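PDB 6YCA: uncharacterized N-acetyltransferase D2E76_00625 from Mycobacteroides abscessus, which binds acetyl coenzyme A and, as an Eis-type GCN5-related N-acetyltransferase, probably acetylates amine groups of its substrates, although it cannot modify aminoglycosides. Local coordinates for residues T156-R161 with V275-L280; Y222-P227 with R263-H268; R232-D237 with S250-V255; R283-P288 with G406-A411. All blocks are in the same frame, centred on the assembly; numbering follows the deposited sequence.

From the N terminus, 156-161 on strand 149-160 comes first; contact 1 closes only when 275-280 pairs with it 114 residues later. Inside that span, 222-227 opens contact 2, and inside contact 2 the hairpin strands 229-235 and 248-256 make contact 3, the first to close. Helix 259-270 then closes contact 2, and strand 277-284 closes contact 1, so three loops sit one within another; contacts 2 and 3 lie in the second GNAT domain, and contact 1 ties strand 149-160 to it. Contacts 1 and 3 meet where E279 O faces V251 N, and contacts 2 and 3 where H268 NE2 meets Y233 OH. Contact 4 follows in series, joining 283-288 to the sterol carrier protein domain.

Contact 1 (T156-R161 with V275-L280)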
loop_
_atom_site.group_PDB
_atom_site.type_symbol
_atom_site.label_atom_id
_atom_site.label_comp_id
_atom_site.label_asym_id
_atom_site.label_seq_id
_atom_site.Cartn_x
_atom_site.Cartn_y
_atom_site.Cartn_z
ATOM N N THR A 156 -0.596 -15.854 15.623
ATOM C CA THR A 156 -0.067 -16.096 14.290
ATOM C C THR A 156 1.362 -15.586 14.219
ATOM O O THR A 156 1.623 -14.415 14.509
ATOM C CB THR A 156 -0.895 -15.357 13.251
ATOM O OG1 THR A 156 -2.271 -15.697 13.426
ATOM C CG2 THR A 156 -0.453 -15.762 11.851
ATOM N N TYR A 157 2.280 -16.456 13.817
ATOM C CA TYR A 157 3.692 -16.124 13.754
ATOM C C TYR A 157 4.174 -16.084 12.308
ATOM O O TYR A 157 3.786 -16.923 11.489
ATOM C CB TYR A 157 4.507 -17.163 14.523
ATOM C CG TYR A 157 4.103 -17.273 15.970
ATOM C CD1 TYR A 157 3.046 -18.087 16.350
ATOM C CD2 TYR A 157 4.771 -16.563 16.955
ATOM C CE1 TYR A 157 2.666 -18.194 17.672
ATOM C CE2 TYR A 157 4.401 -16.666 18.281
ATOM C CZ TYR A 157 3.347 -17.486 18.634
ATOM O OH TYR A 157 2.968 -17.595 19.951
ATOM N N ARG A 158 5.016 -15.098 12.003
ATOM C CA ARG A 158 5.770 -15.038 10.756
ATOM C C ARG A 158 7.246 -15.164 11.097
ATOM O O ARG A 158 7.788 -14.341 11.844
ATOM C CB ARG A 158 5.557 -13.729 9.997
ATOM C CG ARG A 158 4.284 -13.566 9.199
ATOM C CD ARG A 158 4.391 -12.222 8.484
ATOM N NE ARG A 158 5.553 -12.184 7.592
ATOM C CZ ARG A 158 6.088 -11.068 7.092
ATOM N NH1 ARG A 158 5.579 -9.879 7.401
ATOM N NH2 ARG A 158 7.150 -11.136 6.294
ATOM N N ILE A 159 7.884 -16.203 10.569
ATOM C CA ILE A 159 9.295 -16.474 10.801
ATOM C C ILE A 159 10.050 -16.147 9.522
ATOM O O ILE A 159 9.700 -16.646 8.446
ATOM C CB ILE A 159 9.517 -17.943 11.191
ATOM C CG1 ILE A 159 8.712 -18.289 12.447
ATOM C CG2 ILE A 159 10.998 -18.207 11.402
ATOM C CD1 ILE A 159 8.837 -19.740 12.868
ATOM N N GLN A 160 11.072 -15.304 9.631
ATOM C CA GLN A 160 11.977 -15.051 8.512
ATOM C C GLN A 160 13.052 -16.132 8.567
ATOM O O GLN A 160 13.974 -16.066 9.383
ATOM C CB GLN A 160 12.557 -13.642 8.577
ATOM C CG GLN A 160 12.697 -12.976 7.208
ATOM C CD GLN A 160 13.713 -11.843 7.196
ATOM O OE1 GLN A 160 14.676 -11.865 6.423
ATOM N NE2 GLN A 160 13.498 -10.840 8.046
ATOM N N ARG A 161 12.918 -17.146 7.704
ATOM C CA ARG A 161 13.703 -18.374 7.847
ATOM C C ARG A 161 15.206 -18.127 7.799
ATOM O O ARG A 161 15.963 -18.836 8.471
ATOM C CB ARG A 161 13.295 -19.405 6.794
ATOM C CG ARG A 161 13.877 -20.789 7.029
ATOM C CD ARG A 161 13.577 -21.709 5.865
ATOM N NE ARG A 161 14.300 -21.314 4.659
ATOM C CZ ARG A 161 15.537 -21.698 4.362
ATOM N NH1 ARG A 161 16.201 -22.500 5.182
ATOM N NH2 ARG A 161 16.106 -21.285 3.237
ATOM N N VAL A 275 12.449 -21.727 1.011
ATOM C CA VAL A 275 11.398 -21.059 1.768
ATOM C C VAL A 275 11.985 -19.823 2.432
ATOM O O VAL A 275 13.028 -19.894 3.095
ATOM C CB VAL A 275 10.755 -22.005 2.793
ATOM C CG1 VAL A 275 9.727 -21.251 3.632
ATOM C CG2 VAL A 275 10.096 -23.163 2.078
ATOM N N ASP A 276 11.321 -18.685 2.242
ATOM C CA ASP A 276 11.735 -17.412 2.815
ATOM C C ASP A 276 10.965 -17.040 4.073
ATOM O O ASP A 276 11.564 -16.537 5.028
ATOM C CB ASP A 276 11.600 -16.295 1.773
ATOM C CG ASP A 276 12.604 -16.431 0.637
ATOM O OD1 ASP A 276 13.771 -16.777 0.916
ATOM O OD2 ASP A 276 12.227 -16.201 -0.533
ATOM N N VAL A 277 9.652 -17.265 4.100
ATOM C CA VAL A 277 8.807 -16.885 5.225
ATOM C C VAL A 277 7.980 -18.091 5.642
ATOM O O VAL A 277 7.374 -18.755 4.798
ATOM C CB VAL A 277 7.876 -15.719 4.846
ATOM C CG1 VAL A 277 6.962 -15.369 6.003
ATOM C CG2 VAL A 277 8.686 -14.518 4.408
ATOM N N ILE A 278 7.941 -18.366 6.941
ATOM C CA ILE A 278 7.130 -19.445 7.491
ATOM C C ILE A 278 6.039 -18.807 8.338
ATOM O O ILE A 278 6.333 -18.089 9.301
ATOM C CB ILE A 278 7.979 -20.416 8.330
ATOM C CG1 ILE A 278 9.213 -20.866 7.540
ATOM C CG2 ILE A 278 7.153 -21.618 8.755
ATOM C CD1 ILE A 278 10.205 -21.663 8.368
ATOM N N GLU A 279 4.782 -19.065 7.994
ATOM C CA GLU A 279 3.657 -18.529 8.750
ATOM C C GLU A 279 2.940 -19.666 9.463
ATOM O O GLU A 279 2.439 -20.593 8.819
ATOM C CB GLU A 279 2.702 -17.703 7.887
ATOM C CG GLU A 279 1.664 -16.957 8.732
ATOM C CD GLU A 279 0.939 -15.857 7.968
ATOM O OE1 GLU A 279 1.010 -15.846 6.718
ATOM O OE2 GLU A 279 0.305 -14.995 8.628
ATOM N N LEU A 280 2.910 -19.592 10.788
ATOM C CA LEU A 280 2.243 -20.568 11.636
ATOM C C LEU A 280 0.983 -19.914 12.173
ATOM O O LEU A 280 1.032 -18.775 12.644
ATOM C CB LEU A 280 3.125 -20.927 12.833
ATOM C CG LEU A 280 4.451 -21.690 12.763
ATOM C CD1 LEU A 280 4.261 -23.116 12.272
ATOM C CD2 LEU A 280 5.496 -20.952 11.935
#
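Y157 N bonds to L280 O at 2.9 Å and I159 N to I278 O at 2.8 Å, and L280 N and I278 N return the bonds to the carbonyls of Y157 and I159. All four donors lie in the planes of the carbonyls they meet. R158 with E279 sits between these hydrogen-bonded pairs and Q160 with V277 beyond I159/I278, both as non-hydrogen-bonded pairs where CA-H...O contacts fill in. On the face carrying I159, I278 and L280, the tip of I159 (CD1) rests on L280 CD2 at 3.7 Å. On the other face the R158 chain, bent at chi3, brings its guanidinium edge to V277 CG1, with NE 3.8 Å away. The E279 carboxylate ends near a methyl, its OE2 3.4 Å from T156 CG2. This is an antiparallel ladder of the GNAT fold: strand 149-160 lies between strands 299-312 and 277-284, both in the second GNAT domain. The pairing continues just past the strand end, where R161 N bonds to D276 O at 3.1 Å from above the carbonyl plane. R161 CG is anti to its backbone N (chi1 -169°), and the bend at chi3 (68°) swings NE onto a lone pair of V275 O. That bond is nearly straight (175°), with the oxygen in the guanidinium plane. L270 O takes NH1 of R161, which fixes the other end of the group. Further out, Y157 OH bonds to P284 O, D276 OD2 accepts from R247 N, and L269 and L270 of helix 259-270 pack on I278.

Contact 2 (Y222-P227 with R263-H268); sequences YVVTHP and RALVGH
Helix-on-strand packing without a single hydrogen bond across it makes this contact: A264, L265 and H268 of helix 259-270 lie against strand 222-226, near the edge of the second GNAT domain. The segment axes come within 8.9 Å and run 147° apart. H268 and V224 meet tip to tip. CG1 of V224 sits almost on the normal through the H268 ring, 3.9 Å from its centroid, a CH-pi contact over the face. The second branch, CG2, leans toward the far end of the same ring, 3.4 Å from H268 NE2. With CG anti to the backbone N (chi1 166°), H268 reaches out from the helix toward the strand, and its NE2 is hydrogen-bonded to Y233 OH on the adjacent strand, which should fix the ring's rotation. In the GNAT fold a helix of this kind links two parallel strands, here 248-256 and 277-284, and covers one side of the sheet; acetyl coenzyme A is seen in the other GNAT domain. One turn back along the helix, CD2 of L265 comes up to the strand backbone, 3.9 Å from V224 O, and also reaches H226 CB at 4.2 Å. A264 CB comes obliquely to the H226 ring, 3.6 Å from CD2. That ring is turned so that its ND1 takes D228 N, while P227 CD lies over one of its faces, toward the rim. A third subunit closes on the strand: its R44 packs on Y222 and V224, and Y222 OH bonds to V47 O of that chain.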
loop_
_atom_site.group_PDB
_atom_site.type_symbol
_atom_site.label_atom_id
_atom_site.label_comp_id
_atom_site.label_asym_id
_atom_site.label_seq_id
_atom_site.Cartn_x
_atom_site.Cartn_y
_atom_site.Cartn_z
ATOM N N TYR A 222 1.637 -30.357 1.980
ATOM C CA TYR A 222 2.687 -31.267 2.392
ATOM C C TYR A 222 2.381 -31.759 3.796
ATOM O O TYR A 222 1.857 -31.015 4.630
ATOM C CB TYR A 222 4.036 -30.554 2.368
ATOM C CG TYR A 222 4.462 -30.156 0.976
ATOM C CD1 TYR A 222 4.880 -31.108 0.060
ATOM C CD2 TYR A 222 4.432 -28.826 0.573
ATOM C CE1 TYR A 222 5.257 -30.748 -1.215
ATOM C CE2 TYR A 222 4.813 -28.461 -0.703
ATOM C CZ TYR A 222 5.225 -29.428 -1.588
ATOM O OH TYR A 222 5.605 -29.077 -2.856
ATOM N N VAL A 223 2.672 -33.031 4.046
ATOM C CA VAL A 223 2.461 -33.642 5.352
ATOM C C VAL A 223 3.773 -34.290 5.759
ATOM O O VAL A 223 4.207 -35.271 5.141
ATOM C CB VAL A 223 1.318 -34.664 5.358
ATOM C CG1 VAL A 223 1.126 -35.214 6.766
ATOM C CG2 VAL A 223 0.037 -34.035 4.858
ATOM N N VAL A 224 4.400 -33.743 6.789
ATOM C CA VAL A 224 5.650 -34.250 7.329
ATOM C C VAL A 224 5.376 -34.790 8.721
ATOM O O VAL A 224 4.672 -34.160 9.518
ATOM C CB VAL A 224 6.721 -33.145 7.337
ATOM C CG1 VAL A 224 7.925 -33.570 8.150
ATOM C CG2 VAL A 224 7.120 -32.816 5.903
ATOM N N THR A 225 5.918 -35.965 9.005
ATOM C CA THR A 225 5.590 -36.690 10.214
ATOM C C THR A 225 6.821 -36.860 11.095
ATOM O O THR A 225 7.966 -36.776 10.641
ATOM C CB THR A 225 4.996 -38.065 9.868
ATOM O OG1 THR A 225 4.499 -38.688 11.055
ATOM C CG2 THR A 225 6.050 -38.955 9.254
ATOM N N HIS A 226 6.551 -37.100 12.373
ATOM C CA HIS A 226 7.485 -37.482 13.416
ATOM C C HIS A 226 6.848 -38.631 14.182
ATOM O O HIS A 226 5.624 -38.786 14.148
ATOM C CB HIS A 226 7.715 -36.304 14.376
ATOM C CG HIS A 226 8.742 -36.573 15.434
ATOM N ND1 HIS A 226 8.427 -37.149 16.646
ATOM C CD2 HIS A 226 10.076 -36.349 15.463
ATOM C CE1 HIS A 226 9.522 -37.274 17.373
ATOM N NE2 HIS A 226 10.536 -36.791 16.680
ATOM N N PRO A 227 7.646 -39.491 14.831
ATOM C CA PRO A 227 7.046 -40.555 15.648
ATOM C C PRO A 227 6.015 -40.064 16.659
ATOM O O PRO A 227 5.139 -40.832 17.065
ATOM C CB PRO A 227 8.260 -41.186 16.335
ATOM C CG PRO A 227 9.348 -41.034 15.335
ATOM C CD PRO A 227 9.089 -39.720 14.622
ATOM N N ARG A 263 10.298 -29.711 18.502
ATOM C CA ARG A 263 11.531 -29.154 17.953
ATOM C C ARG A 263 11.874 -29.772 16.605
ATOM O O ARG A 263 12.298 -29.062 15.685
ATOM C CB ARG A 263 12.680 -29.302 18.952
ATOM C CG ARG A 263 12.521 -28.457 20.209
ATOM C CD ARG A 263 13.745 -28.568 21.092
ATOM N NE ARG A 263 13.902 -29.929 21.592
ATOM C CZ ARG A 263 13.485 -30.343 22.786
ATOM N NH1 ARG A 263 12.890 -29.494 23.615
ATOM N NH2 ARG A 263 13.669 -31.605 23.158
ATOM N N ALA A 264 11.682 -31.087 16.460
ATOM C CA ALA A 264 11.991 -31.732 15.188
ATOM C C ALA A 264 11.092 -31.209 14.076
ATOM O O ALA A 264 11.569 -30.905 12.976
ATOM C CB ALA A 264 11.860 -33.246 15.322
ATOM N N LEU A 265 9.792 -31.066 14.352
ATOM C CA LEU A 265 8.868 -30.571 13.335
ATOM C C LEU A 265 9.141 -29.115 12.987
ATOM O O LEU A 265 9.150 -28.749 11.807
ATOM C CB LEU A 265 7.424 -30.765 13.786
ATOM C CG LEU A 265 6.968 -32.220 13.790
ATOM C CD1 LEU A 265 5.597 -32.341 14.418
ATOM C CD2 LEU A 265 6.966 -32.747 12.371
ATOM N N VAL A 266 9.346 -28.267 13.996
ATOM C CA VAL A 266 9.693 -26.872 13.731
ATOM C C VAL A 266 11.040 -26.778 13.024
ATOM O O VAL A 266 11.211 -25.994 12.080
ATOM C CB VAL A 266 9.676 -26.061 15.040
ATOM C CG1 VAL A 266 10.292 -24.690 14.824
ATOM C CG2 VAL A 266 8.256 -25.933 15.554
ATOM N N GLY A 267 12.012 -27.583 13.464
ATOM C CA GLY A 267 13.307 -27.597 12.810
ATOM C C GLY A 267 13.241 -28.007 11.354
ATOM O O GLY A 267 13.999 -27.493 10.528
ATOM N N HIS A 268 12.325 -28.918 11.013
ATOM C CA HIS A 268 12.140 -29.284 9.615
ATOM C C HIS A 268 11.769 -28.067 8.782
ATOM O O HIS A 268 12.294 -27.874 7.678
ATOM C CB HIS A 268 11.045 -30.343 9.484
ATOM C CG HIS A 268 10.562 -30.528 8.080
ATOM N ND1 HIS A 268 11.200 -31.349 7.173
ATOM C CD2 HIS A 268 9.523 -29.969 7.414
ATOM C CE1 HIS A 268 10.563 -31.301 6.016
ATOM N NE2 HIS A 268 9.546 -30.466 6.135
#

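Contact 3 (R232-D237 with S250-V255); sequences RYRPQD and SVDDLV
D252 holds its CG in the crowded position between backbone N and carbonyl carbon (chi1 53°), while R232, CG anti to its carbonyl carbon, bends at chi3 (54°). The two turns bring carboxylate and guanidinium together obliquely, their planes 43° apart. OD2 of D252 takes R232 NH2 at 3.2 Å on its syn lone pair, the bridge proper, and R232 NE weakly at 3.3 Å. R232 NH1 goes to D214, and R234, whose NH2 is bridged to D217, adds positive charge nearby, so the D252 carboxylate probably stays ionised. On the other face, Y233 CB touches V251 CG2 at 3.7 Å; its ring leads off to H268 and to R44 of a third subunit. The backbones are antiparallel: R234 N bonds to S250 O at 2.8 Å and S250 N to R234 O at 2.7 Å. R232 N then meets D253 O at 3.0 Å, nearly along the C=O axis, with D252 N reaching R232 O only weakly. From R234 to R232 is two steps, but from S250 to D253 three, so D252 is the extra residue of a beta bulge, as GNAT folds have in the strand before the helix of the parallel-strand crossover, here 248-256.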
loop_
_atom_site.group_PDB
_atom_site.type_symbol
_atom_site.label_atom_id
_atom_site.label_comp_id
_atom_site.label_asym_id
_atom_site.label_seq_id
_atom_site.Cartn_x
_atom_site.Cartn_y
_atom_site.Cartn_z
ATOM N N ARG A 232 1.487 -30.017 8.761
ATOM C CA ARG A 232 0.957 -29.750 7.429
ATOM C C ARG A 232 1.307 -28.324 7.031
ATOM O O ARG A 232 1.131 -27.397 7.828
ATOM C CB ARG A 232 -0.563 -29.878 7.421
ATOM C CG ARG A 232 -1.118 -31.267 7.300
ATOM C CD ARG A 232 -2.619 -31.192 7.495
ATOM N NE ARG A 232 -3.233 -30.220 6.591
ATOM C CZ ARG A 232 -4.070 -30.533 5.609
ATOM N NH1 ARG A 232 -4.424 -31.796 5.412
ATOM N NH2 ARG A 232 -4.575 -29.574 4.843
ATOM N N TYR A 233 1.792 -28.146 5.806
ATOM C CA TYR A 233 2.104 -26.810 5.313
ATOM C C TYR A 233 1.849 -26.722 3.814
ATOM O O TYR A 233 1.972 -27.711 3.088
ATOM C CB TYR A 233 3.529 -26.361 5.671
ATOM C CG TYR A 233 4.632 -27.299 5.234
ATOM C CD1 TYR A 233 5.029 -28.361 6.040
ATOM C CD2 TYR A 233 5.280 -27.120 4.020
ATOM C CE1 TYR A 233 6.047 -29.217 5.645
ATOM C CE2 TYR A 233 6.295 -27.968 3.618
ATOM C CZ TYR A 233 6.673 -29.015 4.431
ATOM O OH TYR A 233 7.681 -29.860 4.027
ATOM N N ARG A 234 1.505 -25.517 3.359
ATOM C CA ARG A 234 1.127 -25.274 1.976
ATOM C C ARG A 234 1.856 -24.056 1.423
ATOM O O ARG A 234 1.950 -23.026 2.100
ATOM C CB ARG A 234 -0.386 -25.020 1.907
ATOM C CG ARG A 234 -1.043 -25.436 0.602
ATOM C CD ARG A 234 -2.562 -25.356 0.706
ATOM N NE ARG A 234 -3.076 -26.372 1.625
ATOM C CZ ARG A 234 -4.348 -26.756 1.696
ATOM N NH1 ARG A 234 -4.709 -27.689 2.565
ATOM N NH2 ARG A 234 -5.261 -26.217 0.897
ATOM N N PRO A 235 2.360 -24.133 0.191
ATOM C CA PRO A 235 2.960 -22.949 -0.435
ATOM C C PRO A 235 1.874 -21.966 -0.848
ATOM O O PRO A 235 0.758 -22.353 -1.211
ATOM C CB PRO A 235 3.691 -23.524 -1.654
ATOM C CG PRO A 235 2.934 -24.758 -1.992
ATOM C CD PRO A 235 2.451 -25.324 -0.674
ATOM N N GLN A 236 2.211 -20.676 -0.800
ATOM C CA GLN A 236 1.233 -19.637 -1.103
ATOM C C GLN A 236 1.148 -19.257 -2.576
ATOM O O GLN A 236 0.458 -19.922 -3.355
ATOM C CB GLN A 236 1.488 -18.404 -0.236
ATOM C CG GLN A 236 1.347 -18.672 1.247
ATOM C CD GLN A 236 -0.078 -19.013 1.627
ATOM O OE1 GLN A 236 -0.415 -20.175 1.862
ATOM N NE2 GLN A 236 -0.926 -17.995 1.692
ATOM N N ASP A 237 1.800 -18.167 -2.964
ATOM C CA ASP A 237 1.636 -17.621 -4.310
ATOM C C ASP A 237 2.489 -18.422 -5.294
ATOM O O ASP A 237 3.530 -17.980 -5.786
ATOM C CB ASP A 237 1.945 -16.132 -4.327
ATOM C CG ASP A 237 1.099 -15.359 -3.336
ATOM O OD1 ASP A 237 -0.142 -15.494 -3.383
ATOM O OD2 ASP A 237 1.673 -14.629 -2.500
ATOM N N SER A 250 2.517 -21.782 4.455
ATOM C CA SER A 250 1.538 -21.603 5.519
ATOM C C SER A 250 1.317 -22.934 6.221
ATOM O O SER A 250 0.915 -23.916 5.586
ATOM C CB SER A 250 0.221 -21.090 4.945
ATOM O OG SER A 250 -0.704 -20.840 5.984
ATOM N N VAL A 251 1.556 -22.960 7.527
ATOM C CA VAL A 251 1.373 -24.152 8.347
ATOM C C VAL A 251 -0.009 -24.058 8.985
ATOM O O VAL A 251 -0.258 -23.180 9.820
ATOM C CB VAL A 251 2.473 -24.273 9.411
ATOM C CG1 VAL A 251 2.216 -25.461 10.313
ATOM C CG2 VAL A 251 3.833 -24.382 8.765
ATOM N N ASP A 252 -0.917 -24.955 8.592
ATOM C CA ASP A 252 -2.271 -24.942 9.137
ATOM C C ASP A 252 -2.464 -25.866 10.336
ATOM O O ASP A 252 -3.424 -25.675 11.093
ATOM C CB ASP A 252 -3.308 -25.252 8.051
ATOM C CG ASP A 252 -3.005 -26.525 7.305
ATOM O OD1 ASP A 252 -1.919 -27.091 7.534
ATOM O OD2 ASP A 252 -3.847 -26.963 6.492
ATOM N N ASP A 253 -1.585 -26.844 10.541
ATOM C CA ASP A 253 -1.738 -27.758 11.670
ATOM C C ASP A 253 -0.359 -28.235 12.103
ATOM O O ASP A 253 0.408 -28.753 11.285
ATOM C CB ASP A 253 -2.623 -28.951 11.294
ATOM C CG ASP A 253 -3.470 -29.447 12.459
ATOM O OD1 ASP A 253 -3.570 -28.734 13.481
ATOM O OD2 ASP A 253 -4.031 -30.557 12.353
ATOM N N LEU A 254 -0.039 -28.038 13.382
ATOM C CA LEU A 254 1.198 -28.541 13.974
ATOM C C LEU A 254 0.797 -29.265 15.254
ATOM O O LEU A 254 0.503 -28.630 16.270
ATOM C CB LEU A 254 2.158 -27.397 14.269
ATOM C CG LEU A 254 3.658 -27.685 14.351
ATOM C CD1 LEU A 254 4.416 -26.381 14.534
ATOM C CD2 LEU A 254 3.999 -28.658 15.462
ATOM N N VAL A 255 0.795 -30.591 15.211
ATOM C CA VAL A 255 0.449 -31.418 16.358
ATOM C C VAL A 255 1.726 -32.086 16.839
ATOM O O VAL A 255 2.375 -32.811 16.076
ATOM C CB VAL A 255 -0.616 -32.458 15.991
ATOM C CG1 VAL A 255 -0.937 -33.316 17.194
ATOM C CG2 VAL A 255 -1.858 -31.765 15.475
#

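Contact 4 (R283-P288 with G406-A411). With SO4 (sulfate ion), chain J.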
loop_
_atom_site.group_PDB
_atom_site.type_symbol
_atom_site.label_atom_id
_atom_site.label_comp_id
_atom_site.label_asym_id
_atom_site.label_seq_id
_atom_site.Cartn_x
_atom_site.Cartn_y
_atom_site.Cartn_z
ATOM N N ARG A 283 -1.641 -20.782 16.473
ATOM C CA ARG A 283 -0.716 -21.421 17.395
ATOM C C ARG A 283 -0.952 -20.877 18.795
ATOM O O ARG A 283 -1.630 -19.857 18.967
ATOM C CB ARG A 283 0.733 -21.141 16.970
ATOM C CG ARG A 283 1.151 -21.826 15.681
ATOM C CD ARG A 283 1.062 -23.332 15.803
ATOM N NE ARG A 283 1.849 -23.842 16.919
ATOM C CZ ARG A 283 1.714 -25.066 17.416
ATOM N NH1 ARG A 283 0.824 -25.894 16.889
ATOM N NH2 ARG A 283 2.463 -25.462 18.437
ATOM N N PRO A 284 -0.443 -21.555 19.826
ATOM C CA PRO A 284 -0.580 -21.030 21.190
ATOM C C PRO A 284 0.086 -19.670 21.343
ATOM O O PRO A 284 1.096 -19.371 20.703
ATOM C CB PRO A 284 0.134 -22.082 22.045
ATOM C CG PRO A 284 0.077 -23.322 21.247
ATOM C CD PRO A 284 0.154 -22.902 19.813
ATOM N N ILE A 285 -0.498 -18.837 22.210
ATOM C CA ILE A 285 0.060 -17.507 22.443
ATOM C C ILE A 285 1.394 -17.565 23.179
ATOM O O ILE A 285 2.127 -16.571 23.197
ATOM C CB ILE A 285 -0.938 -16.563 23.147
ATOM C CG1 ILE A 285 -1.199 -17.012 24.581
ATOM C CG2 ILE A 285 -2.244 -16.482 22.379
ATOM C CD1 ILE A 285 -2.066 -16.061 25.354
ATOM N N ASP A 286 1.732 -18.699 23.793
ATOM C CA ASP A 286 3.014 -18.873 24.465
ATOM C C ASP A 286 3.889 -19.912 23.769
ATOM O O ASP A 286 4.732 -20.548 24.407
ATOM C CB ASP A 286 2.820 -19.231 25.938
ATOM C CG ASP A 286 2.126 -20.575 26.136
ATOM O OD1 ASP A 286 1.575 -21.138 25.163
ATOM O OD2 ASP A 286 2.127 -21.070 27.281
ATOM N N ASP A 287 3.709 -20.071 22.461
ATOM C CA ASP A 287 4.510 -21.016 21.703
ATOM C C ASP A 287 5.978 -20.623 21.808
ATOM O O ASP A 287 6.329 -19.472 21.517
ATOM C CB ASP A 287 4.078 -20.990 20.239
ATOM C CG ASP A 287 4.248 -22.332 19.552
ATOM O OD1 ASP A 287 4.612 -23.315 20.232
ATOM O OD2 ASP A 287 4.004 -22.406 18.326
ATOM N N PRO A 288 6.853 -21.520 22.242
ATOM C CA PRO A 288 8.253 -21.132 22.466
ATOM C C PRO A 288 9.084 -20.980 21.199
ATOM O O PRO A 288 10.284 -21.268 21.224
ATOM C CB PRO A 288 8.788 -22.264 23.352
ATOM C CG PRO A 288 7.949 -23.442 22.997
ATOM C CD PRO A 288 6.577 -22.894 22.693
ATOM N N GLY A 406 1.232 -23.846 33.805
ATOM C CA GLY A 406 2.493 -23.550 33.153
ATOM C C GLY A 406 2.377 -23.179 31.688
ATOM O O GLY A 406 3.252 -22.499 31.142
ATOM N N THR A 407 1.303 -23.614 31.036
ATOM C CA THR A 407 1.099 -23.366 29.616
ATOM C C THR A 407 -0.221 -22.644 29.401
ATOM O O THR A 407 -1.206 -22.906 30.101
ATOM C CB THR A 407 1.093 -24.677 28.816
ATOM O OG1 THR A 407 0.014 -25.511 29.263
ATOM C CG2 THR A 407 2.416 -25.418 28.987
ATOM N N GLN A 408 -0.233 -21.738 28.434
ATOM C CA GLN A 408 -1.479 -21.108 28.045
ATOM C C GLN A 408 -2.343 -22.120 27.295
ATOM O O GLN A 408 -1.840 -22.851 26.433
ATOM C CB GLN A 408 -1.202 -19.905 27.149
ATOM C CG GLN A 408 -0.710 -18.689 27.908
ATOM C CD GLN A 408 -1.810 -18.032 28.711
ATOM O OE1 GLN A 408 -2.870 -17.698 28.179
ATOM N NE2 GLN A 408 -1.570 -17.851 30.005
ATOM N N PRO A 409 -3.637 -22.186 27.597
ATOM C CA PRO A 409 -4.505 -23.142 26.909
ATOM C C PRO A 409 -4.690 -22.751 25.456
ATOM O O PRO A 409 -4.605 -21.578 25.084
ATOM C CB PRO A 409 -5.824 -23.023 27.674
ATOM C CG PRO A 409 -5.815 -21.624 28.172
ATOM C CD PRO A 409 -4.387 -21.319 28.516
ATOM N N PHE A 410 -4.962 -23.755 24.632
ATOM C CA PHE A 410 -5.005 -23.551 23.194
ATOM C C PHE A 410 -5.707 -24.737 22.554
ATOM O O PHE A 410 -5.395 -25.888 22.871
ATOM C CB PHE A 410 -3.574 -23.438 22.670
ATOM C CG PHE A 410 -3.468 -23.500 21.188
ATOM C CD1 PHE A 410 -3.883 -22.440 20.411
ATOM C CD2 PHE A 410 -2.953 -24.623 20.569
ATOM C CE1 PHE A 410 -3.791 -22.493 19.039
ATOM C CE2 PHE A 410 -2.849 -24.683 19.197
ATOM C CZ PHE A 410 -3.270 -23.617 18.429
ATOM N N ALA A 411 -6.663 -24.456 21.673
ATOM C CA ALA A 411 -7.383 -25.477 20.916
ATOM C C ALA A 411 -6.946 -25.365 19.460
ATOM O O ALA A 411 -7.438 -24.507 18.725
ATOM C CB ALA A 411 -8.889 -25.275 21.049
HETATM S S SO4 J . 0.667 -27.221 32.716
HETATM O O1 SO4 J . 0.403 -28.137 31.609
HETATM O O2 SO4 J . 2.062 -26.791 32.665
HETATM O O3 SO4 J . 0.411 -27.895 33.986
HETATM O O4 SO4 J . -0.208 -26.060 32.598
#
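Two donors grip D286 OD2: the backbone N of Q408, 2.7 Å away and almost straight (176°) from above the carboxylate plane, and R381 NE of a neighbouring subunit in a salt bridge. D286 stands at the third position of a type I beta turn, P284 to D287, at the C-terminal side of strand 277-284 in the second GNAT domain, facing a loop of the sterol carrier protein domain. With D286 CG in the crowded position between backbone N and carbonyl carbon (chi1 64°), its carboxylate faces the loop and lies against Q408 CB. Q408 bends at chi2 so that OE1 reaches I285 CD1 at 3.4 Å. F410, CG anti to its backbone N, presents one ring face to R283 and P284: P284 CD sits 3.6 Å from the ring centroid in a CH-pi contact, and R283 C lies over CE1. P284 CD also lies over one face of the R283 guanidinium, and R283 NE is bridged to D287 OD2 at 2.9 Å. At the loop's start a sulfate, probably from the crystallisation liquor, accepts G406 N on O4 at 2.9 Å, and T407 N at 3.3 Å from the same O4.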